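Local coordinates for protein ectonucleotide pyrophosphatase/phosphodiesterase family member 5 (Mus musculus, PDB 5VEO) that probably hydrolyses phosphodiester bonds in nucleotide-type substrates as a zinc-binding ectoenzyme of the nucleotide pyrophosphatase/phosphodiesterase family, at residues Q14-V19 with H365-T370; A116-G121 with P165-F170; Y247-H252 with I312-S317. The protein carries 1 engineered substitution. All blocks are in the same frame, centred on the assembly; numbering follows the deposited sequence.

Interaction 1. Residues Q14-V19 with H365-T370; sequences QKVLVV and HLLNLT
Residues 14-19 lead into strand 16-21 of the central mixed sheet, and they pass the end of helix 359-366 with the CA atoms of Gln14 and Leu367 5.9 Å apart. The helix closes in a Schellman motif. Asn368 takes a positive phi, and its N bonds back to His365 O. Val16 and, at the helix end, Leu366 and Leu367 carry the apolar part. Val16 CG2, anti to its own carbonyl carbon, does all the touching. Val16 CG2 lies 3.8 Å from Leu366 CD1, and the two side chains cross at about a right angle. Val16 CG2 is also 3.9 Å from Leu367 CD2, which comes in obliquely. Leu367 CD2 also rests 3.6 Å from Gln14 O. Leu367 continues onto Leu168 of strand 168-173, so the helix end packs across two neighbouring strands. Gln14 meets the helix through its aliphatic base: Gln14 CB is 3.3 Å from Leu366 O. A bend at chi2 (-70°) then turns the chain away, and OE1 accepts a hydrogen bond from Asn218 ND2. The polar link is a water that accepts from Gln14 N at 2.9 Å and donates to Leu366 O at 2.7 Å. There is no direct hydrogen bond between the two segments. The contact is therefore mostly apolar, with one water joining Gln14 N to Leu366 O. That water supplies a donor to a carbonyl of the last helical turn, where the helix dipole would probably strengthen the acceptor.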
ATOM      1  N   GLN A  14      -8.171 -21.689 -10.842  1.00 40.35           N
ATOM      2  CA  GLN A  14      -7.207 -20.635 -11.123  1.00 32.38           C
ATOM      3  C   GLN A  14      -6.346 -20.367  -9.888  1.00 31.60           C
ATOM      4  O   GLN A  14      -6.764 -20.548  -8.739  1.00 29.62           O
ATOM      5  CB  GLN A  14      -7.879 -19.317 -11.553  1.00 36.96           C
ATOM      6  CG  GLN A  14      -8.651 -19.254 -12.916  1.00 40.13           C
ATOM      7  CD  GLN A  14      -7.784 -19.327 -14.184  1.00 36.86           C
ATOM      8  OE1 GLN A  14      -6.641 -18.901 -14.204  1.00 32.40           O
ATOM      9  NE2 GLN A  14      -8.361 -19.861 -15.257  1.00 49.95           N
ATOM     10  N   LYS A  15      -5.131 -19.920 -10.143  1.00 22.45           N
ATOM     11  CA  LYS A  15      -4.178 -19.556  -9.112  1.00 19.96           C
ATOM     12  C   LYS A  15      -3.756 -18.124  -9.360  1.00 19.29           C
ATOM     13  O   LYS A  15      -3.744 -17.672 -10.507  1.00 19.26           O
ATOM     14  CB  LYS A  15      -2.977 -20.418  -9.167  1.00 21.02           C
ATOM     15  CG  LYS A  15      -3.336 -21.886  -8.937  1.00 25.00           C
ATOM     16  CD  LYS A  15      -2.097 -22.681  -8.736  1.00 33.39           C
ATOM     17  CE  LYS A  15      -1.238 -22.738  -9.986  1.00 40.57           C
ATOM     18  NZ  LYS A  15      -1.416 -24.010 -10.744  1.00 44.66           N
ATOM     19  N   VAL A  16      -3.373 -17.445  -8.285  1.00 15.58           N
ATOM     20  CA  VAL A  16      -2.986 -16.035  -8.373  1.00 15.37           C
ATOM     21  C   VAL A  16      -1.785 -15.787  -7.468  1.00 14.07           C
ATOM     22  O   VAL A  16      -1.760 -16.231  -6.311  1.00 14.40           O
ATOM     23  CB  VAL A  16      -4.145 -15.110  -7.967  1.00 15.50           C
ATOM     24  CG1 VAL A  16      -3.676 -13.631  -8.060  1.00 21.29           C
ATOM     25  CG2 VAL A  16      -5.383 -15.319  -8.818  1.00 18.26           C
ATOM     26  N   LEU A  17      -0.797 -15.063  -7.999  1.00 12.88           N
ATOM     27  CA  LEU A  17       0.327 -14.538  -7.234  1.00 12.43           C
ATOM     28  C   LEU A  17       0.291 -13.021  -7.348  1.00 11.54           C
ATOM     29  O   LEU A  17       0.397 -12.504  -8.457  1.00 12.75           O
ATOM     30  CB  LEU A  17       1.652 -15.070  -7.775  1.00 13.95           C
ATOM     31  CG  LEU A  17       2.918 -14.481  -7.176  1.00 11.82           C
ATOM     32  CD1 LEU A  17       2.920 -14.557  -5.630  1.00 12.01           C
ATOM     33  CD2 LEU A  17       4.141 -15.130  -7.747  1.00 14.96           C
ATOM     34  N   VAL A  18       0.112 -12.336  -6.218  1.00  9.93           N
ATOM     35  CA  VAL A  18       0.140 -10.873  -6.160  1.00 10.11           C
ATOM     36  C   VAL A  18       1.501 -10.465  -5.633  1.00 10.43           C
ATOM     37  O   VAL A  18       1.920 -10.894  -4.542  1.00 10.23           O
ATOM     38  CB  VAL A  18      -0.978 -10.308  -5.274  1.00 10.12           C
ATOM     39  CG1 VAL A  18      -0.934  -8.755  -5.250  1.00 12.87           C
ATOM     40  CG2 VAL A  18      -2.334 -10.804  -5.726  1.00 13.11           C
ATOM     41  N   VAL A  19       2.190  -9.628  -6.401  1.00  9.25           N
ATOM     42  CA  VAL A  19       3.491  -9.102  -6.032  1.00  8.61           C
ATOM     43  C   VAL A  19       3.351  -7.611  -5.807  1.00  8.12           C
ATOM     44  O   VAL A  19       2.822  -6.911  -6.675  1.00  8.94           O
ATOM     45  CB  VAL A  19       4.539  -9.369  -7.119  1.00 10.70           C
ATOM     46  CG1 VAL A  19       5.882  -8.825  -6.680  1.00 10.89           C
ATOM     47  CG2 VAL A  19       4.605 -10.848  -7.421  1.00 12.41           C
ATOM     48  N   HIS A 365     -13.127 -13.155  -7.931  1.00 20.39           N
ATOM     49  CA  HIS A 365     -13.620 -13.753  -9.167  1.00 19.56           C
ATOM     50  C   HIS A 365     -12.675 -14.841  -9.666  1.00 20.03           C
ATOM     51  O   HIS A 365     -13.105 -15.953  -9.990  1.00 23.72           O
ATOM     52  CB  HIS A 365     -13.813 -12.681 -10.239  1.00 19.79           C
ATOM     53  CG  HIS A 365     -14.232 -13.241 -11.561  1.00 23.42           C
ATOM     54  ND1 HIS A 365     -15.546 -13.526 -11.862  1.00 29.59           N
ATOM     55  CD2 HIS A 365     -13.508 -13.608 -12.644  1.00 27.11           C
ATOM     56  CE1 HIS A 365     -15.618 -14.021 -13.085  1.00 30.34           C
ATOM     57  NE2 HIS A 365     -14.393 -14.095 -13.577  1.00 29.87           N
ATOM     58  N   LEU A 366     -11.380 -14.535  -9.743  1.00 18.80           N
ATOM     59  CA  LEU A 366     -10.427 -15.509 -10.259  1.00 20.08           C
ATOM     60  C   LEU A 366     -10.426 -16.774  -9.417  1.00 19.84           C
ATOM     61  O   LEU A 366     -10.322 -17.885  -9.950  1.00 23.57           O
ATOM     62  CB  LEU A 366      -9.027 -14.903 -10.294  1.00 22.05           C
ATOM     63  CG  LEU A 366      -8.851 -13.786 -11.311  1.00 19.56           C
ATOM     64  CD1 LEU A 366      -7.513 -13.068 -11.069  1.00 23.75           C
ATOM     65  CD2 LEU A 366      -8.927 -14.334 -12.720  1.00 27.06           C
ATOM     66  N   LEU A 367     -10.532 -16.626  -8.104  1.00 19.05           N
ATOM     67  CA  LEU A 367     -10.433 -17.749  -7.184  1.00 18.39           C
ATOM     68  C   LEU A 367     -11.782 -18.389  -6.886  1.00 21.41           C
ATOM     69  O   LEU A 367     -11.850 -19.305  -6.057  1.00 22.37           O
ATOM     70  CB  LEU A 367      -9.781 -17.281  -5.889  1.00 19.42           C
ATOM     71  CG  LEU A 367      -8.366 -16.712  -6.029  1.00 19.74           C
ATOM     72  CD1 LEU A 367      -7.887 -16.170  -4.695  1.00 23.54           C
ATOM     73  CD2 LEU A 367      -7.410 -17.773  -6.561  1.00 27.26           C
ATOM     74  N   ASN A 368     -12.854 -17.926  -7.519  1.00 25.08           N
ATOM     75  CA  ASN A 368     -14.184 -18.471  -7.272  1.00 25.80           C
ATOM     76  C   ASN A 368     -14.535 -18.413  -5.783  1.00 26.15           C
ATOM     77  O   ASN A 368     -14.985 -19.392  -5.178  1.00 28.21           O
ATOM     78  CB  ASN A 368     -14.277 -19.900  -7.793  1.00 25.99           C
ATOM     79  CG  ASN A 368     -15.698 -20.349  -7.983  1.00 39.07           C
ATOM     80  OD1 ASN A 368     -16.598 -19.532  -8.180  1.00 44.42           O
ATOM     81  ND2 ASN A 368     -15.918 -21.655  -7.916  1.00 41.14           N
ATOM     82  N   LEU A 369     -14.311 -17.245  -5.190  1.00 23.37           N
ATOM     83  CA  LEU A 369     -14.672 -16.956  -3.813  1.00 20.77           C
ATOM     84  C   LEU A 369     -15.854 -16.007  -3.769  1.00 20.87           C
ATOM     85  O   LEU A 369     -16.010 -15.141  -4.634  1.00 25.99           O
ATOM     86  CB  LEU A 369     -13.509 -16.303  -3.050  1.00 19.17           C
ATOM     87  CG  LEU A 369     -12.210 -17.073  -3.024  1.00 18.59           C
ATOM     88  CD1 LEU A 369     -11.125 -16.226  -2.362  1.00 20.45           C
ATOM     89  CD2 LEU A 369     -12.397 -18.385  -2.274  1.00 22.55           C
ATOM     90  N   THR A 370     -16.651 -16.144  -2.716  1.00 24.20           N
ATOM     91  CA  THR A 370     -17.713 -15.189  -2.432  1.00 26.50           C
ATOM     92  C   THR A 370     -17.107 -13.991  -1.716  1.00 25.73           C
ATOM     93  O   THR A 370     -16.654 -14.100  -0.576  1.00 25.80           O
ATOM     94  CB  THR A 370     -18.807 -15.838  -1.595  1.00 29.87           C
ATOM     95  OG1 THR A 370     -19.382 -16.918  -2.341  1.00 30.75           O
ATOM     96  CG2 THR A 370     -19.891 -14.821  -1.255  1.00 33.68           C
TER
HETATM   97  O   HOH W   1     -10.618 -20.601  -9.785  1.00 43.58           O

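Interaction 2. Residues A116-G121 with P165-F170; sequences AGHASG and PINLGF
This is a parallel strand pairing in the central sheet of the alkaline phosphatase-like fold, where strands 120-123 and 168-173 run side by side. Ser120 is in register with Leu168, and Gly121 with Gly169. Leu168 O accepts from Gly121 N at 2.9 Å, nearly along its C=O axis. Gly121 O then accepts from Phe170 N in its carbonyl plane. Just before the bridges, Asn167 N donates to Ala119 O at 3.1 Å. A water extends the pairing by accepting from Ala119 N and donating to Pro165 O. Neither glycine has a side chain, and Ile166 CD1 uses the face they would otherwise occupy. A CB on Gly121 would sit only 3.0 Å from Ile166 CD1. On the other face, Ser120 OG bonds to Gln114 and Asn113 of helix 109-115. Asn167 CG sits between the backbone N and the carbonyl carbon (chi1 63°), which brings the amide against one face of the His118 ring. Asn167 ND2 lies 3.3 Å above the plane of the His118 ring, offset toward its rim, with ring and amide planes 30° apart. Ala116 O approaches the opposite face. Asn167 OD1 is 2.9 Å from Ala119 O, a close pair of acceptors. Their repulsion is probably eased by the N-H groups that reach each of them: Asn113 ND2 bonds to OD1, and Asn167 N to Ala119 O.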
ATOM      1  N   ALA A 116     -12.955 -21.291   2.267  1.00 22.98           N
ATOM      2  CA  ALA A 116     -13.465 -22.012   1.109  1.00 24.30           C
ATOM      3  C   ALA A 116     -12.702 -23.304   0.831  1.00 23.82           C
ATOM      4  O   ALA A 116     -12.994 -23.978  -0.166  1.00 27.42           O
ATOM      5  CB  ALA A 116     -13.423 -21.104  -0.128  1.00 26.23           C
ATOM      6  N   GLY A 117     -11.729 -23.651   1.666  1.00 23.10           N
ATOM      7  CA  GLY A 117     -10.996 -24.893   1.541  1.00 26.80           C
ATOM      8  C   GLY A 117      -9.672 -24.820   0.816  1.00 26.09           C
ATOM      9  O   GLY A 117      -9.065 -25.869   0.574  1.00 29.14           O
ATOM     10  N   HIS A 118      -9.199 -23.619   0.471  1.00 20.34           N
ATOM     11  CA  HIS A 118      -7.937 -23.452  -0.229  1.00 17.35           C
ATOM     12  C   HIS A 118      -6.837 -23.065   0.764  1.00 18.26           C
ATOM     13  O   HIS A 118      -7.079 -22.865   1.958  1.00 23.42           O
ATOM     14  CB  HIS A 118      -8.067 -22.388  -1.334  1.00 20.35           C
ATOM     15  CG  HIS A 118      -9.258 -22.576  -2.226  1.00 23.10           C
ATOM     16  ND1 HIS A 118      -9.339 -23.592  -3.155  1.00 25.51           N
ATOM     17  CD2 HIS A 118     -10.408 -21.870  -2.342  1.00 20.56           C
ATOM     18  CE1 HIS A 118     -10.490 -23.508  -3.798  1.00 27.00           C
ATOM     19  NE2 HIS A 118     -11.159 -22.472  -3.324  1.00 24.84           N
ATOM     20  N   ALA A 119      -5.610 -22.994   0.260  1.00 19.20           N
ATOM     21  CA  ALA A 119      -4.447 -22.610   1.050  1.00 18.78           C
ATOM     22  C   ALA A 119      -3.858 -21.336   0.464  1.00 15.28           C
ATOM     23  O   ALA A 119      -3.791 -21.200  -0.749  1.00 16.07           O
ATOM     24  CB  ALA A 119      -3.376 -23.706   1.050  1.00 19.88           C
ATOM     25  N   SER A 120      -3.425 -20.427   1.328  1.00 15.80           N
ATOM     26  CA  SER A 120      -2.783 -19.178   0.919  1.00 13.40           C
ATOM     27  C   SER A 120      -1.359 -19.156   1.443  1.00 15.58           C
ATOM     28  O   SER A 120      -1.057 -19.764   2.471  1.00 15.68           O
ATOM     29  CB  SER A 120      -3.504 -17.949   1.475  1.00 14.74           C
ATOM     30  OG  SER A 120      -4.910 -18.029   1.389  1.00 16.30           O
ATOM     31  N   GLY A 121      -0.495 -18.396   0.761  1.00 13.46           N
ATOM     32  CA  GLY A 121       0.873 -18.224   1.196  1.00 11.70           C
ATOM     33  C   GLY A 121       1.306 -16.776   1.096  1.00 11.56           C
ATOM     34  O   GLY A 121       0.900 -16.085   0.161  1.00 14.61           O
ATOM     35  N   PRO A 165      -0.701 -27.570  -1.822  1.00 17.31           N
ATOM     36  CA  PRO A 165      -0.266 -26.325  -2.458  1.00 17.64           C
ATOM     37  C   PRO A 165      -1.261 -25.185  -2.321  1.00 17.64           C
ATOM     38  O   PRO A 165      -2.469 -25.373  -2.162  1.00 20.81           O
ATOM     39  CB  PRO A 165      -0.113 -26.744  -3.925  1.00 19.16           C
ATOM     40  CG  PRO A 165      -1.165 -27.770  -4.111  1.00 19.19           C
ATOM     41  CD  PRO A 165      -1.196 -28.543  -2.808  1.00 16.10           C
ATOM     42  N   ILE A 166      -0.709 -23.966  -2.423  1.00 16.69           N
ATOM     43  CA  ILE A 166      -1.522 -22.762  -2.374  1.00 16.52           C
ATOM     44  C   ILE A 166      -2.095 -22.467  -3.749  1.00 14.96           C
ATOM     45  O   ILE A 166      -1.515 -22.804  -4.796  1.00 17.75           O
ATOM     46  CB  ILE A 166      -0.713 -21.550  -1.850  1.00 14.09           C
ATOM     47  CG1 ILE A 166       0.435 -21.178  -2.806  1.00 14.79           C
ATOM     48  CG2 ILE A 166      -0.203 -21.838  -0.446  1.00 15.13           C
ATOM     49  CD1 ILE A 166       1.145 -19.840  -2.463  1.00 15.13           C
ATOM     50  N   ASN A 167      -3.256 -21.837  -3.740  1.00 15.51           N
ATOM     51  CA  ASN A 167      -3.795 -21.229  -4.947  1.00 17.03           C
ATOM     52  C   ASN A 167      -3.584 -19.730  -4.977  1.00 12.94           C
ATOM     53  O   ASN A 167      -3.835 -19.122  -6.017  1.00 17.60           O
ATOM     54  CB  ASN A 167      -5.297 -21.484  -5.093  1.00 17.24           C
ATOM     55  CG  ASN A 167      -6.111 -20.867  -3.976  1.00 18.34           C
ATOM     56  OD1 ASN A 167      -5.593 -20.571  -2.922  1.00 20.53           O
ATOM     57  ND2 ASN A 167      -7.402 -20.685  -4.207  1.00 19.88           N
ATOM     58  N   LEU A 168      -3.173 -19.133  -3.857  1.00 13.91           N
ATOM     59  CA  LEU A 168      -3.120 -17.677  -3.709  1.00 13.69           C
ATOM     60  C   LEU A 168      -1.856 -17.333  -2.943  1.00 11.83           C
ATOM     61  O   LEU A 168      -1.676 -17.770  -1.794  1.00 14.99           O
ATOM     62  CB  LEU A 168      -4.349 -17.159  -2.970  1.00 13.91           C
ATOM     63  CG  LEU A 168      -4.313 -15.705  -2.530  1.00 14.72           C
ATOM     64  CD1 LEU A 168      -4.226 -14.827  -3.772  1.00 14.67           C
ATOM     65  CD2 LEU A 168      -5.536 -15.392  -1.716  1.00 17.31           C
ATOM     66  N   GLY A 169      -0.967 -16.592  -3.586  1.00 12.54           N
ATOM     67  CA  GLY A 169       0.278 -16.169  -2.976  1.00 11.32           C
ATOM     68  C   GLY A 169       0.436 -14.656  -2.986  1.00 11.85           C
ATOM     69  O   GLY A 169      -0.077 -13.965  -3.873  1.00 10.20           O
ATOM     70  N   PHE A 170       1.150 -14.155  -1.974  1.00 10.98           N
ATOM     71  CA  PHE A 170       1.466 -12.737  -1.817  1.00 10.51           C
ATOM     72  C   PHE A 170       2.960 -12.600  -1.597  1.00 10.89           C
ATOM     73  O   PHE A 170       3.515 -13.248  -0.706  1.00 12.23           O
ATOM     74  CB  PHE A 170       0.723 -12.112  -0.633  1.00  9.45           C
ATOM     75  CG  PHE A 170      -0.747 -12.063  -0.825  1.00  9.56           C
ATOM     76  CD1 PHE A 170      -1.323 -10.997  -1.509  1.00 10.39           C
ATOM     77  CD2 PHE A 170      -1.562 -13.088  -0.366  1.00 10.90           C
ATOM     78  CE1 PHE A 170      -2.684 -10.940  -1.720  1.00 13.50           C
ATOM     79  CE2 PHE A 170      -2.935 -13.033  -0.570  1.00 13.56           C
ATOM     80  CZ  PHE A 170      -3.495 -11.964  -1.259  1.00 14.75           C
TER
HETATM   81  O   HOH W   2      -5.061 -24.247  -2.422  1.00 24.17           O

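Interaction 3. Residues Y247-H252 with I312-S317; sequences YTLIDH and ILQNKS. With NAG (2-acetamido-2-deoxy-beta-D-glucopyranose), chain J.
An edge strand meets an N-glycosylated loop here. Strand 247-249 borders a four-stranded antiparallel sheet, and residues 314-317 follow strand 311-313 of a separate two-stranded parallel sheet. Gln314 has the largest share of the contact. Its CG is anti to the backbone N (chi1 -171°), and the chain stays extended, so the amide reaches across to Tyr247 tip to tip. Gln314 NE2 donates to Tyr247 OH at 3.1 Å, with the hydroxyl oxygen close to the amide plane and an N-H...O angle of 156°. The ring and amide planes are turned 49° apart. A water that donates to Tyr247 O also accepts a weak bond from NE2. Leu249 CD2 packs 3.8 Å from Gln314 CD. Leu249 CD2 also sits over the centre of one face of the His252 ring, 3.4 Å above its plane. Gln314 OE1 comes near His252 CE1 with the amide plane perpendicular to the imidazole. An alanine here, in place of Gln314, would remove the amide that bonds Tyr247 OH and packs on Leu249, and would probably loosen the join between the edge strand and the glycosylated loop. The loop itself is an Asx turn on a glycosylation sequon, Asn315-Lys316-Ser317. Asn315 OD1 accepts from Ser317 N at 3.2 Å, with the donor above the carbonyl plane. Asn315 ND2 is bonded covalently to C1 of the NAG. The sugar's N2 donates to Ser317 OG at 3.3 Å, so the serine of the sequon also holds the acetamido group. Asp318 lies just beyond and bonds both His252 ND1 and Gln314 N. At the far end Ile312 CB packs 3.6 Å from His252 O, a buried carbonyl with no hydrogen-bonding partner in the model.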
ATOM      1  N   TYR A 247      -0.583  19.278  22.256  1.00 18.69           N
ATOM      2  CA  TYR A 247      -1.145  18.263  21.377  1.00 15.68           C
ATOM      3  C   TYR A 247      -0.196  17.075  21.302  1.00 20.91           C
ATOM      4  O   TYR A 247       0.980  17.162  21.668  1.00 19.62           O
ATOM      5  CB  TYR A 247      -1.409  18.829  19.978  1.00 17.66           C
ATOM      6  CG  TYR A 247      -0.149  19.171  19.208  1.00 18.10           C
ATOM      7  CD1 TYR A 247       0.542  20.350  19.460  1.00 18.15           C
ATOM      8  CD2 TYR A 247       0.353  18.313  18.236  1.00 18.00           C
ATOM      9  CE1 TYR A 247       1.697  20.674  18.765  1.00 19.25           C
ATOM     10  CE2 TYR A 247       1.509  18.629  17.528  1.00 18.36           C
ATOM     11  CZ  TYR A 247       2.169  19.816  17.790  1.00 18.07           C
ATOM     12  OH  TYR A 247       3.326  20.125  17.105  1.00 20.73           O
ATOM     13  N   THR A 248      -0.720  15.955  20.804  1.00 18.14           N
ATOM     14  CA  THR A 248       0.087  14.782  20.491  1.00 17.47           C
ATOM     15  C   THR A 248       0.043  14.571  18.987  1.00 14.46           C
ATOM     16  O   THR A 248      -1.033  14.606  18.377  1.00 14.40           O
ATOM     17  CB  THR A 248      -0.414  13.529  21.222  1.00 17.05           C
ATOM     18  OG1 THR A 248      -0.472  13.782  22.629  1.00 20.79           O
ATOM     19  CG2 THR A 248       0.517  12.337  20.973  1.00 20.04           C
ATOM     20  N   LEU A 249       1.214  14.376  18.390  1.00 15.31           N
ATOM     21  CA  LEU A 249       1.323  14.118  16.959  1.00 12.66           C
ATOM     22  C   LEU A 249       1.337  12.605  16.775  1.00 12.57           C
ATOM     23  O   LEU A 249       2.321  11.936  17.091  1.00 16.18           O
ATOM     24  CB  LEU A 249       2.574  14.791  16.401  1.00 14.89           C
ATOM     25  CG  LEU A 249       2.751  14.860  14.892  1.00 14.26           C
ATOM     26  CD1 LEU A 249       1.560  15.512  14.188  1.00 16.61           C
ATOM     27  CD2 LEU A 249       4.046  15.622  14.596  1.00 18.97           C
ATOM     28  N   ILE A 250       0.217  12.065  16.294  1.00 12.53           N
ATOM     29  CA  ILE A 250       0.045  10.623  16.139  1.00 11.16           C
ATOM     30  C   ILE A 250       0.774  10.107  14.900  1.00 10.92           C
ATOM     31  O   ILE A 250       1.319   8.993  14.903  1.00 14.21           O
ATOM     32  CB  ILE A 250      -1.460  10.305  16.090  1.00 13.02           C
ATOM     33  CG1 ILE A 250      -2.173  10.817  17.345  1.00 15.58           C
ATOM     34  CG2 ILE A 250      -1.700   8.812  15.906  1.00 14.61           C
ATOM     35  CD1 ILE A 250      -1.603  10.302  18.610  1.00 16.56           C
ATOM     36  N   ASP A 251       0.748  10.883  13.821  1.00 12.66           N
ATOM     37  CA  ASP A 251       1.424  10.588  12.562  1.00 11.12           C
ATOM     38  C   ASP A 251       1.945  11.918  12.031  1.00 12.58           C
ATOM     39  O   ASP A 251       1.274  12.942  12.198  1.00 13.56           O
ATOM     40  CB  ASP A 251       0.458   9.918  11.581  1.00 11.28           C
ATOM     41  CG  ASP A 251       1.163   9.232  10.420  1.00 14.18           C
ATOM     42  OD1 ASP A 251       2.394   8.965  10.514  1.00 17.27           O
ATOM     43  OD2 ASP A 251       0.457   8.923   9.426  1.00 14.59           O
ATOM     44  N   HIS A 252       3.142  11.931  11.423  1.00 14.37           N
ATOM     45  CA  HIS A 252       3.844  13.215  11.191  1.00 16.50           C
ATOM     46  C   HIS A 252       3.635  13.848   9.810  1.00 18.34           C
ATOM     47  O   HIS A 252       3.125  14.967   9.701  1.00 17.86           O
ATOM     48  CB  HIS A 252       5.347  13.054  11.457  1.00 19.13           C
ATOM     49  CG  HIS A 252       5.703  12.929  12.913  1.00 24.73           C
ATOM     50  ND1 HIS A 252       6.695  13.683  13.507  1.00 24.05           N
ATOM     51  CD2 HIS A 252       5.208  12.130  13.889  1.00 25.74           C
ATOM     52  CE1 HIS A 252       6.795  13.351  14.785  1.00 28.34           C
ATOM     53  NE2 HIS A 252       5.903  12.411  15.044  1.00 23.94           N
ATOM     54  N   ILE A 312       6.094  18.040   6.561  1.00  9.86           N
ATOM     55  CA  ILE A 312       5.721  18.536   7.881  1.00 10.42           C
ATOM     56  C   ILE A 312       6.750  18.058   8.888  1.00 11.54           C
ATOM     57  O   ILE A 312       6.955  16.848   9.053  1.00 11.97           O
ATOM     58  CB  ILE A 312       4.322  18.067   8.295  1.00 10.01           C
ATOM     59  CG1 ILE A 312       3.310  18.394   7.205  1.00 11.80           C
ATOM     60  CG2 ILE A 312       3.945  18.694   9.648  1.00 12.37           C
ATOM     61  CD1 ILE A 312       1.957  17.782   7.465  1.00 10.78           C
ATOM     62  N   LEU A 313       7.378  19.008   9.569  1.00 12.32           N
ATOM     63  CA  LEU A 313       8.330  18.734  10.635  1.00 15.24           C
ATOM     64  C   LEU A 313       7.754  19.291  11.920  1.00 15.47           C
ATOM     65  O   LEU A 313       7.258  20.421  11.942  1.00 18.70           O
ATOM     66  CB  LEU A 313       9.694  19.365  10.372  1.00 18.46           C
ATOM     67  CG  LEU A 313      10.676  18.523   9.543  1.00 24.57           C
ATOM     68  CD1 LEU A 313      10.246  18.287   8.147  1.00 31.71           C
ATOM     69  CD2 LEU A 313      12.044  19.190   9.542  1.00 26.52           C
ATOM     70  N   GLN A 314       7.783  18.498  12.979  1.00 17.97           N
ATOM     71  CA  GLN A 314       7.272  19.023  14.227  1.00 21.39           C
ATOM     72  C   GLN A 314       8.215  20.079  14.765  1.00 22.60           C
ATOM     73  O   GLN A 314       7.779  21.143  15.211  1.00 29.74           O
ATOM     74  CB  GLN A 314       7.064  17.914  15.240  1.00 24.70           C
ATOM     75  CG  GLN A 314       6.342  18.437  16.433  1.00 27.00           C
ATOM     76  CD  GLN A 314       5.917  17.348  17.360  1.00 32.40           C
ATOM     77  OE1 GLN A 314       6.508  16.265  17.384  1.00 35.05           O
ATOM     78  NE2 GLN A 314       4.877  17.615  18.125  1.00 30.61           N
ATOM     79  N   ASN A 315       9.511  19.817  14.698  1.00 23.76           N
ATOM     80  CA  ASN A 315      10.485  20.846  14.988  1.00 26.48           C
ATOM     81  C   ASN A 315      11.702  20.620  14.095  1.00 26.64           C
ATOM     82  O   ASN A 315      11.706  19.743  13.215  1.00 26.26           O
ATOM     83  CB  ASN A 315      10.795  20.879  16.493  1.00 33.02           C
ATOM     84  CG  ASN A 315      11.516  19.638  16.990  1.00 36.29           C
ATOM     85  OD1 ASN A 315      12.077  18.875  16.219  1.00 33.26           O
ATOM     86  ND2 ASN A 315      11.508  19.446  18.314  1.00 41.61           N
ATOM     87  N   LYS A 316      12.725  21.455  14.303  1.00 32.48           N
ATOM     88  CA  LYS A 316      13.857  21.535  13.383  1.00 33.61           C
ATOM     89  C   LYS A 316      14.572  20.210  13.195  1.00 32.01           C
ATOM     90  O   LYS A 316      15.229  20.017  12.165  1.00 35.09           O
ATOM     91  CB  LYS A 316      14.876  22.557  13.885  1.00 36.26           C
ATOM     92  CG  LYS A 316      14.340  23.946  14.059  1.00 49.04           C
ATOM     93  CD  LYS A 316      14.887  24.885  13.017  1.00 52.86           C
ATOM     94  CE  LYS A 316      14.290  26.260  13.199  1.00 55.18           C
ATOM     95  NZ  LYS A 316      13.530  26.690  11.999  1.00 54.35           N
ATOM     96  N   SER A 317      14.485  19.304  14.162  1.00 35.86           N
ATOM     97  CA  SER A 317      15.236  18.059  14.112  1.00 38.37           C
ATOM     98  C   SER A 317      14.358  16.859  13.785  1.00 35.17           C
ATOM     99  O   SER A 317      14.808  15.717  13.932  1.00 35.48           O
ATOM    100  CB  SER A 317      15.959  17.830  15.440  1.00 43.59           C
ATOM    101  OG  SER A 317      15.032  17.472  16.449  1.00 43.11           O
TER
HETATM  102  C1  NAG J 517      12.175  18.314  18.921  1.00 51.34           C
HETATM  103  C2  NAG J 517      13.381  18.760  19.766  1.00 53.79           C
HETATM  104  C3  NAG J 517      14.050  17.550  20.420  1.00 58.65           C
HETATM  105  C4  NAG J 517      13.030  16.713  21.179  1.00 60.44           C
HETATM  106  C5  NAG J 517      11.912  16.318  20.225  1.00 58.53           C
HETATM  107  C6  NAG J 517      10.827  15.484  20.864  1.00 61.18           C
HETATM  108  C7  NAG J 517      14.463  20.810  18.925  1.00 52.99           C
HETATM  109  C8  NAG J 517      15.504  21.357  17.996  1.00 47.80           C
HETATM  110  N2  NAG J 517      14.339  19.479  18.941  1.00 54.11           N
HETATM  111  O3  NAG J 517      15.092  17.977  21.291  1.00 58.82           O
HETATM  112  O4  NAG J 517      13.658  15.549  21.706  1.00 62.89           O
HETATM  113  O5  NAG J 517      11.289  17.509  19.722  1.00 55.06           O
HETATM  114  O6  NAG J 517      10.172  16.190  21.908  1.00 63.99           O
HETATM  115  O7  NAG J 517      13.764  21.541  19.626  1.00 53.42           O
HETATM  116  O   HOH W   3       3.782  17.262  20.636  1.00 33.27           O

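How the interactions relate
Interactions 1 and 2 both reach the central sheet, with centres 9 Å apart. Strand 16-21 lies next to strand 168-173. Val16 N is 2.9 Å from Asn167 O and Val16 O is 2.9 Å from Gly169 N, both probable hydrogen bonds. Farther along the chain these strands lead toward the zinc sites: Asp22 follows one, and Asp177 and Asp178 follow the other. The side chain of Phe170 is about 12 Å from a bound AMP. Interaction 3 stands apart, on the opposite side of the chain's centre. Its centre is about 41 Å from those of interactions 1 and 2, and the nearest atoms are about 23 Å away.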